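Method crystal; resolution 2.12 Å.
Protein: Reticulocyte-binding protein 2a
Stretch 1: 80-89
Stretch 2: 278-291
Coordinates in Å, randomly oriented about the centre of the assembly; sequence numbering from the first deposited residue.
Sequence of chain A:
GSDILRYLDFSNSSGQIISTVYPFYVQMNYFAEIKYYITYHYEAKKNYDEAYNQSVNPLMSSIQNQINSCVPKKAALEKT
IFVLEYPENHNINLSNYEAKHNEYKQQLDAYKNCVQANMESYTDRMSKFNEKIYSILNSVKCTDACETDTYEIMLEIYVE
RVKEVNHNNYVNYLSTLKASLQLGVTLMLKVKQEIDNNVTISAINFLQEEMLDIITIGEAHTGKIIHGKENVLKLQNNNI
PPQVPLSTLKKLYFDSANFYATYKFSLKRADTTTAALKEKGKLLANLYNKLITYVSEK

Stretch 1 80-89: TIFVLEYPEN
Stretch 2, residues 278-291: KEKGKLLANLYNKL

Stretch 2 is helical from Lys278 to Leu291, with phi/psi near -63/-41 and i to i-4 backbone bonds throughout, from Lys282 N to Lys278 O (3.0 Å) up to Leu291 N to Leu287 O (3.1 Å), the bond from Leu283 N to Glu279 O, at 3.4 Å, being weak; the helix runs on past both ends. Stretch 1 enters as the last turns of another helix, 80-85, closed by bonds such as Glu85 N to Ile81 O (2.9 Å). Tyr86 then breaks away at phi/psi -130/64, and helix-like angles resume from Pro87 to Asn89. The two helix axes run in broadly the same direction, at 33°, and approach no closer than 12.9 Å, and side chains fill the space between them. The register is set by Glu85 CA to Leu283 CA at 8.0 Å and by Glu88 CA to Lys290 CA at 10.0 Å. Contact buries 367 Å², both sides summed.

Along stretch 2, Glu279 (chi1 176°, chi2 -140°) comes first. Its OE2 lies 4.2 Å from Glu85 OE1, a proximity of like charges that would be unfavourable alone. Lys280 relieves it. With chi angles m, m, t, t, its CB points sideways but its end reaches across, placing NZ 2.6 Å from Glu85 OE2 in a short, hydrogen-bonded salt bridge. The same NZ makes a weak hydrogen bond and salt bridge to Glu279 OE2 at 3.5 Å, so one ammonium group serves both carboxylates. Glu85 meets it with an m, t side chain and chi3 of -13°. Ile81 (m, t) borders the ammonium group, its CG2 4.4 Å from Lys280 NZ.

One turn on, Leu283 (chi1 177°, chi2 55°) points toward stretch 1 and forms the apolar centre. Its CD2 sits 3.6 Å from Glu85 CB, packing on the aliphatic base of the acidic side chain, while CD1 lies 3.6 Å from Tyr86 CE2. The Tyr86 ring (chi1 -60°, chi2 88°) receives Leu283 CD1 obliquely; Leu283 CD2 stands 4.2 Å from the centroid of the Tyr86 ring, 29° off the normal, an off-centre CH-pi contact.

Leu287 (m, t) follows, its CB sideways and its CD2 3.8 Å from Glu88 OE2. After it, Asn289 bonds back within its own helix, ND2 to Ala285 O at 2.9 Å with an N-H...O angle of 146°. Lys290 (t, p, t, t) points toward stretch 1, yet what approaches Glu88 OE2 is its CG, at 4.1 Å, rather than its ammonium group: here the lysine contributes a methylene contact. Glu88 itself has chi1 -55° and chi2 95°, and its OE2 is hydrogen-bonded elsewhere in the structure.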

ATOM      1  N   THR A  80      20.219  -0.033   9.737  1.00 36.62           N
ATOM      2  CA  THR A  80      19.946  -0.565  11.068  1.00 36.83           C
ATOM      3  C   THR A  80      19.299  -1.946  10.974  1.00 38.55           C
ATOM      4  O   THR A  80      19.672  -2.868  11.701  1.00 36.49           O
ATOM      5  CB  THR A  80      19.034   0.373  11.877  1.00 37.02           C
ATOM      6  OG1 THR A  80      19.668   1.651  12.010  1.00 42.52           O
ATOM      7  CG2 THR A  80      18.768  -0.199  13.261  1.00 39.65           C
ATOM      8  N   ILE A  81      18.333  -2.080  10.070  1.00 37.72           N
ATOM      9  CA  ILE A  81      17.654  -3.353   9.839  1.00 31.23           C
ATOM     10  C   ILE A  81      18.641  -4.431   9.390  1.00 30.56           C
ATOM     11  O   ILE A  81      18.553  -5.583   9.819  1.00 35.30           O
ATOM     12  CB  ILE A  81      16.532  -3.196   8.787  1.00 29.55           C
ATOM     13  CG1 ILE A  81      15.417  -2.311   9.340  1.00 29.46           C
ATOM     14  CG2 ILE A  81      15.979  -4.552   8.373  1.00 33.21           C
ATOM     15  CD1 ILE A  81      14.312  -2.032   8.358  1.00 28.93           C
ATOM     16  N   PHE A  82      19.586  -4.045   8.536  1.00 30.27           N
ATOM     17  CA  PHE A  82      20.617  -4.964   8.052  1.00 32.47           C
ATOM     18  C   PHE A  82      21.443  -5.523   9.214  1.00 40.85           C
ATOM     19  O   PHE A  82      21.758  -6.715   9.245  1.00 36.11           O
ATOM     20  CB  PHE A  82      21.522  -4.258   7.035  1.00 35.79           C
ATOM     21  CG  PHE A  82      22.571  -5.149   6.422  1.00 36.15           C
ATOM     22  CD1 PHE A  82      22.240  -6.406   5.943  1.00 36.81           C
ATOM     23  CD2 PHE A  82      23.885  -4.717   6.302  1.00 34.33           C
ATOM     24  CE1 PHE A  82      23.202  -7.225   5.373  1.00 42.81           C
ATOM     25  CE2 PHE A  82      24.853  -5.530   5.732  1.00 36.67           C
ATOM     26  CZ  PHE A  82      24.511  -6.786   5.266  1.00 47.53           C
ATOM     27  N   VAL A  83      21.780  -4.662  10.173  1.00 37.54           N
ATOM     28  CA  VAL A  83      22.510  -5.091  11.363  1.00 37.43           C
ATOM     29  C   VAL A  83      21.670  -6.049  12.209  1.00 33.37           C
ATOM     30  O   VAL A  83      22.170  -7.059  12.708  1.00 33.56           O
ATOM     31  CB  VAL A  83      22.936  -3.892  12.242  1.00 42.89           C
ATOM     32  CG1 VAL A  83      23.702  -4.376  13.467  1.00 44.77           C
ATOM     33  CG2 VAL A  83      23.781  -2.914  11.442  1.00 43.22           C
ATOM     34  N   LEU A  84      20.389  -5.729  12.355  1.00 30.73           N
ATOM     35  CA  LEU A  84      19.488  -6.515  13.190  1.00 32.66           C
ATOM     36  C   LEU A  84      19.131  -7.863  12.566  1.00 32.15           C
ATOM     37  O   LEU A  84      18.748  -8.797  13.273  1.00 30.39           O
ATOM     38  CB  LEU A  84      18.210  -5.723  13.475  1.00 30.91           C
ATOM     39  CG  LEU A  84      18.371  -4.437  14.286  1.00 34.41           C
ATOM     40  CD1 LEU A  84      17.068  -3.656  14.302  1.00 35.63           C
ATOM     41  CD2 LEU A  84      18.827  -4.747  15.706  1.00 33.88           C
ATOM     42  N   GLU A  85      19.252  -7.962  11.246  1.00 32.11           N
ATOM     43  CA  GLU A  85      18.922  -9.199  10.539  1.00 34.78           C
ATOM     44  C   GLU A  85      20.126 -10.119  10.423  1.00 36.02           C
ATOM     45  O   GLU A  85      19.983 -11.338  10.316  1.00 37.49           O
ATOM     46  CB  GLU A  85      18.370  -8.895   9.146  1.00 38.30           C
ATOM     47  CG  GLU A  85      16.959  -8.339   9.146  1.00 38.97           C
ATOM     48  CD  GLU A  85      16.416  -8.137   7.744  1.00 37.88           C
ATOM     49  OE1 GLU A  85      17.213  -8.189   6.784  1.00 37.92           O
ATOM     50  OE2 GLU A  85      15.193  -7.936   7.606  1.00 38.83           O
ATOM     51  N   TYR A  86      21.314  -9.527  10.441  1.00 36.64           N
ATOM     52  CA  TYR A  86      22.547 -10.296  10.345  1.00 34.58           C
ATOM     53  C   TYR A  86      23.533  -9.917  11.447  1.00 38.05           C
ATOM     54  O   TYR A  86      24.615  -9.408  11.161  1.00 39.81           O
ATOM     55  CB  TYR A  86      23.187 -10.093   8.968  1.00 35.83           C
ATOM     56  CG  TYR A  86      22.305 -10.536   7.819  1.00 37.64           C
ATOM     57  CD1 TYR A  86      21.384  -9.668   7.248  1.00 39.40           C
ATOM     58  CD2 TYR A  86      22.390 -11.826   7.312  1.00 41.46           C
ATOM     59  CE1 TYR A  86      20.574 -10.071   6.201  1.00 43.21           C
ATOM     60  CE2 TYR A  86      21.586 -12.238   6.265  1.00 44.83           C
ATOM     61  CZ  TYR A  86      20.680 -11.358   5.714  1.00 44.81           C
ATOM     62  OH  TYR A  86      19.879 -11.767   4.671  1.00 51.14           O
ATOM     63  N   PRO A  87      23.162 -10.174  12.716  1.00 38.53           N
ATOM     64  CA  PRO A  87      24.015  -9.751  13.832  1.00 34.75           C
ATOM     65  C   PRO A  87      25.312 -10.549  13.937  1.00 36.28           C
ATOM     66  O   PRO A  87      26.340  -9.990  14.321  1.00 36.18           O
ATOM     67  CB  PRO A  87      23.131  -9.997  15.060  1.00 32.33           C
ATOM     68  CG  PRO A  87      22.214 -11.096  14.646  1.00 33.62           C
ATOM     69  CD  PRO A  87      21.952 -10.878  13.181  1.00 32.40           C
ATOM     70  N   GLU A  88      25.256 -11.836  13.607  1.00 36.38           N
ATOM     71  CA  GLU A  88      26.423 -12.701  13.712  1.00 42.70           C
ATOM     72  C   GLU A  88      27.504 -12.271  12.725  1.00 39.96           C
ATOM     73  O   GLU A  88      28.682 -12.211  13.071  1.00 38.03           O
ATOM     74  CB  GLU A  88      26.037 -14.163  13.472  1.00 51.58           C
ATOM     75  CG  GLU A  88      24.920 -14.682  14.373  1.00 58.64           C
ATOM     76  CD  GLU A  88      23.543 -14.596  13.725  1.00 65.22           C
ATOM     77  OE1 GLU A  88      23.372 -13.802  12.775  1.00 66.23           O
ATOM     78  OE2 GLU A  88      22.632 -15.332  14.161  1.00 65.16           O
ATOM     79  N   ASN A  89      27.098 -11.963  11.499  1.00 37.53           N
ATOM     80  CA  ASN A  89      28.049 -11.528  10.486  1.00 40.71           C
ATOM     81  C   ASN A  89      28.583 -10.127  10.771  1.00 42.16           C
ATOM     82  O   ASN A  89      29.676  -9.775  10.332  1.00 42.76           O
ATOM     83  CB  ASN A  89      27.416 -11.583   9.098  1.00 41.09           C
ATOM     84  CG  ASN A  89      27.268 -13.004   8.584  1.00 45.02           C
ATOM     85  OD1 ASN A  89      28.253 -13.660   8.244  1.00 50.80           O
ATOM     86  ND2 ASN A  89      26.035 -13.485   8.525  1.00 42.78           N
ATOM     87  N   LYS A 278       9.142 -13.565   1.246  1.00 43.59           N
ATOM     88  CA  LYS A 278      10.028 -14.629   0.780  1.00 45.52           C
ATOM     89  C   LYS A 278      11.468 -14.376   1.212  1.00 47.43           C
ATOM     90  O   LYS A 278      12.153 -15.285   1.684  1.00 49.95           O
ATOM     91  CB  LYS A 278       9.953 -14.758  -0.745  1.00 50.95           C
ATOM     92  CG  LYS A 278      11.065 -15.589  -1.374  1.00 53.66           C
ATOM     93  CD  LYS A 278      11.046 -17.028  -0.884  1.00 57.38           C
ATOM     94  CE  LYS A 278      12.086 -17.866  -1.611  1.00 64.39           C
ATOM     95  NZ  LYS A 278      12.474 -19.070  -0.829  1.00 66.19           N
ATOM     96  N   GLU A 279      11.921 -13.138   1.043  1.00 46.53           N
ATOM     97  CA  GLU A 279      13.269 -12.754   1.439  1.00 51.31           C
ATOM     98  C   GLU A 279      13.476 -12.941   2.939  1.00 42.85           C
ATOM     99  O   GLU A 279      14.472 -13.521   3.366  1.00 41.93           O
ATOM    100  CB  GLU A 279      13.556 -11.302   1.050  1.00 59.86           C
ATOM    101  CG  GLU A 279      14.918 -10.804   1.513  1.00 72.27           C
ATOM    102  CD  GLU A 279      14.881  -9.373   2.019  1.00 80.67           C
ATOM    103  OE1 GLU A 279      14.232  -8.527   1.370  1.00 84.74           O
ATOM    104  OE2 GLU A 279      15.498  -9.094   3.070  1.00 82.97           O
ATOM    105  N   LYS A 280      12.526 -12.448   3.729  1.00 34.47           N
ATOM    106  CA  LYS A 280      12.619 -12.532   5.183  1.00 35.66           C
ATOM    107  C   LYS A 280      12.469 -13.975   5.651  1.00 33.40           C
ATOM    108  O   LYS A 280      13.140 -14.405   6.587  1.00 34.67           O
ATOM    109  CB  LYS A 280      11.555 -11.657   5.849  1.00 32.15           C
ATOM    110  CG  LYS A 280      11.520 -10.207   5.389  1.00 34.65           C
ATOM    111  CD  LYS A 280      12.779  -9.451   5.748  1.00 39.30           C
ATOM    112  CE  LYS A 280      12.598  -7.960   5.497  1.00 39.06           C
ATOM    113  NZ  LYS A 280      13.892  -7.235   5.525  1.00 39.94           N
ATOM    114  N   GLY A 281      11.577 -14.712   4.995  1.00 33.61           N
ATOM    115  CA  GLY A 281      11.332 -16.107   5.320  1.00 30.54           C
ATOM    116  C   GLY A 281      12.566 -16.973   5.163  1.00 33.11           C
ATOM    117  O   GLY A 281      12.880 -17.786   6.033  1.00 34.74           O
ATOM    118  N   LYS A 282      13.274 -16.796   4.052  1.00 34.23           N
ATOM    119  CA  LYS A 282      14.517 -17.524   3.817  1.00 41.56           C
ATOM    120  C   LYS A 282      15.519 -17.269   4.941  1.00 40.13           C
ATOM    121  O   LYS A 282      16.166 -18.196   5.430  1.00 39.14           O
ATOM    122  CB  LYS A 282      15.131 -17.132   2.471  1.00 45.56           C
ATOM    123  CG  LYS A 282      16.584 -17.551   2.320  1.00 55.51           C
ATOM    124  CD  LYS A 282      17.100 -17.322   0.908  1.00 63.63           C
ATOM    125  CE  LYS A 282      18.577 -17.681   0.802  1.00 68.08           C
ATOM    126  NZ  LYS A 282      19.075 -17.627  -0.601  1.00 73.67           N
ATOM    127  N   LEU A 283      15.633 -16.010   5.351  1.00 39.78           N
ATOM    128  CA  LEU A 283      16.543 -15.634   6.427  1.00 38.46           C
ATOM    129  C   LEU A 283      16.105 -16.239   7.754  1.00 36.90           C
ATOM    130  O   LEU A 283      16.933 -16.717   8.531  1.00 35.31           O
ATOM    131  CB  LEU A 283      16.634 -14.112   6.550  1.00 40.69           C
ATOM    132  CG  LEU A 283      17.501 -13.572   7.691  1.00 42.21           C
ATOM    133  CD1 LEU A 283      18.913 -14.142   7.633  1.00 42.98           C
ATOM    134  CD2 LEU A 283      17.540 -12.054   7.649  1.00 45.56           C
ATOM    135  N   LEU A 284      14.799 -16.217   8.007  1.00 35.26           N
ATOM    136  CA  LEU A 284      14.248 -16.754   9.247  1.00 34.10           C
ATOM    137  C   LEU A 284      14.530 -18.244   9.385  1.00 36.17           C
ATOM    138  O   LEU A 284      14.880 -18.715  10.466  1.00 37.37           O
ATOM    139  CB  LEU A 284      12.740 -16.501   9.321  1.00 35.75           C
ATOM    140  CG  LEU A 284      12.060 -17.012  10.596  1.00 35.64           C
ATOM    141  CD1 LEU A 284      12.637 -16.324  11.826  1.00 31.01           C
ATOM    142  CD2 LEU A 284      10.555 -16.823  10.528  1.00 33.43           C
ATOM    143  N   ALA A 285      14.374 -18.982   8.289  1.00 37.71           N
ATOM    144  CA  ALA A 285      14.638 -20.417   8.298  1.00 36.91           C
ATOM    145  C   ALA A 285      16.105 -20.686   8.618  1.00 38.40           C
ATOM    146  O   ALA A 285      16.428 -21.622   9.350  1.00 38.23           O
ATOM    147  CB  ALA A 285      14.258 -21.041   6.966  1.00 35.59           C
ATOM    148  N   ASN A 286      16.987 -19.857   8.069  1.00 34.09           N
ATOM    149  CA  ASN A 286      18.412 -19.957   8.359  1.00 40.46           C
ATOM    150  C   ASN A 286      18.712 -19.620   9.816  1.00 38.26           C
ATOM    151  O   ASN A 286      19.567 -20.246  10.440  1.00 41.19           O
ATOM    152  CB  ASN A 286      19.215 -19.041   7.433  1.00 43.54           C
ATOM    153  CG  ASN A 286      19.292 -19.568   6.017  1.00 49.17           C
ATOM    154  OD1 ASN A 286      19.333 -20.779   5.794  1.00 48.37           O
ATOM    155  ND2 ASN A 286      19.318 -18.661   5.049  1.00 56.25           N
ATOM    156  N   LEU A 287      18.006 -18.624  10.344  1.00 35.69           N
ATOM    157  CA  LEU A 287      18.149 -18.230  11.742  1.00 37.72           C
ATOM    158  C   LEU A 287      17.714 -19.355  12.676  1.00 37.78           C
ATOM    159  O   LEU A 287      18.362 -19.610  13.691  1.00 40.39           O
ATOM    160  CB  LEU A 287      17.340 -16.963  12.027  1.00 35.53           C
ATOM    161  CG  LEU A 287      18.016 -15.637  11.664  1.00 39.27           C
ATOM    162  CD1 LEU A 287      17.018 -14.499  11.721  1.00 38.15           C
ATOM    163  CD2 LEU A 287      19.181 -15.361  12.600  1.00 40.01           C
ATOM    164  N   TYR A 288      16.617 -20.024  12.329  1.00 35.09           N
ATOM    165  CA  TYR A 288      16.149 -21.179  13.092  1.00 39.99           C
ATOM    166  C   TYR A 288      17.207 -22.282  13.129  1.00 44.92           C
ATOM    167  O   TYR A 288      17.472 -22.859  14.183  1.00 37.20           O
ATOM    168  CB  TYR A 288      14.853 -21.736  12.502  1.00 39.70           C
ATOM    169  CG  TYR A 288      13.599 -20.957  12.846  1.00 43.16           C
ATOM    170  CD1 TYR A 288      13.452 -20.332  14.078  1.00 44.20           C
ATOM    171  CD2 TYR A 288      12.556 -20.862  11.935  1.00 45.04           C
ATOM    172  CE1 TYR A 288      12.299 -19.627  14.389  1.00 43.87           C
ATOM    173  CE2 TYR A 288      11.402 -20.163  12.236  1.00 45.35           C
ATOM    174  CZ  TYR A 288      11.278 -19.547  13.461  1.00 46.63           C
ATOM    175  OH  TYR A 288      10.126 -18.850  13.752  1.00 44.59           O
ATOM    176  N   ASN A 289      17.803 -22.571  11.975  1.00 40.33           N
ATOM    177  CA  ASN A 289      18.828 -23.607  11.882  1.00 44.98           C
ATOM    178  C   ASN A 289      20.095 -23.251  12.652  1.00 43.70           C
ATOM    179  O   ASN A 289      20.756 -24.126  13.212  1.00 45.69           O
ATOM    180  CB  ASN A 289      19.174 -23.883  10.417  1.00 47.12           C
ATOM    181  CG  ASN A 289      18.227 -24.878   9.776  1.00 53.37           C
ATOM    182  OD1 ASN A 289      18.323 -26.083  10.011  1.00 62.62           O
ATOM    183  ND2 ASN A 289      17.307 -24.379   8.964  1.00 50.45           N
ATOM    184  N   LYS A 290      20.431 -21.968  12.671  1.00 42.58           N
ATOM    185  CA  LYS A 290      21.582 -21.494  13.428  1.00 42.40           C
ATOM    186  C   LYS A 290      21.352 -21.720  14.920  1.00 41.47           C
ATOM    187  O   LYS A 290      22.253 -22.153  15.638  1.00 47.62           O
ATOM    188  CB  LYS A 290      21.842 -20.012  13.138  1.00 42.67           C
ATOM    189  CG  LYS A 290      22.918 -19.370  14.000  1.00 46.86           C
ATOM    190  CD  LYS A 290      24.311 -19.822  13.599  1.00 51.31           C
ATOM    191  CE  LYS A 290      25.369 -19.060  14.381  1.00 54.06           C
ATOM    192  NZ  LYS A 290      26.746 -19.448  13.980  1.00 57.36           N
ATOM    193  N   LEU A 291      20.133 -21.441  15.373  1.00 41.56           N
ATOM    194  CA  LEU A 291      19.779 -21.597  16.780  1.00 45.52           C
ATOM    195  C   LEU A 291      19.814 -23.060  17.211  1.00 50.49           C
ATOM    196  O   LEU A 291      20.133 -23.367  18.362  1.00 52.30           O
ATOM    197  CB  LEU A 291      18.392 -21.003  17.053  1.00 41.95           C
ATOM    198  CG  LEU A 291      17.940 -21.020  18.516  1.00 44.02           C
ATOM    199  CD1 LEU A 291      19.003 -20.394  19.410  1.00 48.65           C
ATOM    200  CD2 LEU A 291      16.611 -20.305  18.688  1.00 41.95           C
TER